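Local coordinates for protein LAR_0958 cell surface adhesin (Lactobacillus reuteri, PDB 4NG0) that acts as a mucus adhesin on the bacterial cell surface, probably helping Lactobacillus reuteri to attach to host mucus, at residues S36-S40 / A41-W45. Residues are numbered along the deposited sequence; the frame is centred on the assembly and turned at random. Where two conformers were deposited one is given.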
# COMPACT_ATOMS: atom_id res chain seq x y z
N SER A 36 -3.00 -12.68 2.02
CA SER A 36 -3.35 -13.08 0.66
C SER A 36 -4.67 -12.49 0.14
O SER A 36 -4.94 -12.54 -1.06
CB SER A 36 -3.41 -14.61 0.56
OG SER A 36 -4.54 -15.11 1.26
N THR A 37 -5.49 -11.94 1.03
CA THR A 37 -6.80 -11.45 0.63
C THR A 37 -6.83 -9.94 0.36
O THR A 37 -7.84 -9.42 -0.13
CB THR A 37 -7.89 -11.77 1.67
OG1 THR A 37 -7.69 -10.95 2.83
CG2 THR A 37 -7.85 -13.25 2.05
N LEU A 38 -5.74 -9.24 0.66
CA LEU A 38 -5.70 -7.79 0.46
C LEU A 38 -5.69 -7.41 -1.01
O LEU A 38 -5.08 -8.08 -1.85
CB LEU A 38 -4.48 -7.17 1.15
CG LEU A 38 -4.34 -7.48 2.65
CD1 LEU A 38 -3.09 -6.81 3.17
CD2 LEU A 38 -5.57 -7.03 3.43
N THR A 39 -6.37 -6.31 -1.31
CA THR A 39 -6.47 -5.78 -2.67
C THR A 39 -6.09 -4.31 -2.69
O THR A 39 -5.81 -3.72 -1.65
CB THR A 39 -7.90 -5.90 -3.21
OG1 THR A 39 -8.74 -4.96 -2.52
CG2 THR A 39 -8.44 -7.31 -3.01
N SER A 40 -6.08 -3.71 -3.87
CA SER A 40 -5.76 -2.30 -3.99
C SER A 40 -6.75 -1.43 -3.21
O SER A 40 -6.39 -0.35 -2.73
CB SER A 40 -5.69 -1.86 -5.45
OG SER A 40 -6.92 -2.10 -6.11
N ALA A 41 -7.99 -1.89 -3.09
CA ALA A 41 -9.02 -1.15 -2.37
C ALA A 41 -8.72 -1.02 -0.88
O ALA A 41 -9.34 -0.22 -0.17
CB ALA A 41 -10.39 -1.80 -2.58
N ASP A 42 -7.76 -1.81 -0.41
CA ASP A 42 -7.47 -1.84 1.02
C ASP A 42 -6.44 -0.80 1.44
O ASP A 42 -6.12 -0.68 2.62
CB ASP A 42 -7.01 -3.25 1.42
CG ASP A 42 -8.13 -4.26 1.38
OD1 ASP A 42 -9.26 -3.89 1.76
OD2 ASP A 42 -7.89 -5.41 0.96
N PHE A 43 -5.94 -0.04 0.46
CA PHE A 43 -4.96 1.01 0.71
C PHE A 43 -5.47 2.29 0.08
O PHE A 43 -6.10 2.26 -0.97
CB PHE A 43 -3.59 0.65 0.11
CG PHE A 43 -2.95 -0.57 0.72
CD1 PHE A 43 -3.36 -1.84 0.36
CD2 PHE A 43 -1.93 -0.43 1.65
CE1 PHE A 43 -2.76 -2.97 0.92
CE2 PHE A 43 -1.32 -1.55 2.21
CZ PHE A 43 -1.74 -2.81 1.85
N THR A 44 -5.18 3.41 0.74
CA THR A 44 -5.58 4.72 0.23
C THR A 44 -4.36 5.56 -0.12
O THR A 44 -3.42 5.65 0.66
CB THR A 44 -6.44 5.44 1.27
OG1 THR A 44 -7.66 4.71 1.44
CG2 THR A 44 -6.79 6.87 0.83
N TRP A 45 -4.39 6.17 -1.30
CA TRP A 45 -3.38 7.13 -1.69
C TRP A 45 -3.48 8.38 -0.83
O TRP A 45 -4.57 8.95 -0.68
CB TRP A 45 -3.60 7.55 -3.13
CG TRP A 45 -3.21 6.52 -4.15
CD1 TRP A 45 -4.02 5.58 -4.73
CD2 TRP A 45 -1.92 6.36 -4.75
NE1 TRP A 45 -3.30 4.83 -5.63
CE2 TRP A 45 -2.01 5.30 -5.68
CE3 TRP A 45 -0.69 7.02 -4.60
CZ2 TRP A 45 -0.92 4.87 -6.44
CZ3 TRP A 45 0.40 6.60 -5.36
CH2 TRP A 45 0.28 5.54 -6.27
O HOH W 1 -10.29 -7.86 0.72
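Thr39 and Asp42 meet in a local contact round a short 3-10 segment, where the loop following strand 26-28 enters strand 43-45. The Asp42 carboxylate reaches back to the start of the segment. Its OD2 accepts a hydrogen bond from the backbone N-H of Thr39, 2.9 Å from N and nearly straight (163°). The donor meets the anti side of OD2, tilted from the carboxylate plane. With chi1 at -71°, CG of Asp42 stays beside its own backbone N, and the carboxylate is directed at Thr39. Two successive backbone bonds form the segment: Asp42 N to Thr39 O at 3.0 Å and Phe43 N to Ser40 O at 3.2 Å. Thr39 OG1 adds a weak bond from Ala41 N (3.2 Å), an ST turn. A water bridges Thr37 O and Asp42 OD2, its bond to the carboxylate being weak. Leu38 crosses Asp42 at about a right angle, its CD2 3.8 Å from OD2. Thr39 O also lies at the edge of the Phe43 ring, 3.7 Å from CD1. Leu38 and Phe43 both rest on Trp27, while Asp42 touches Thr66 and Ala70 of helix 65-73. The Asp42 bond is one half of a capping box; the other, Thr39 OG1 to Asp42 N, is not made. It ties the start of the 3-10 segment just before strand 43-45, an outermost strand of this ubiquitin-like beta-grasp fold.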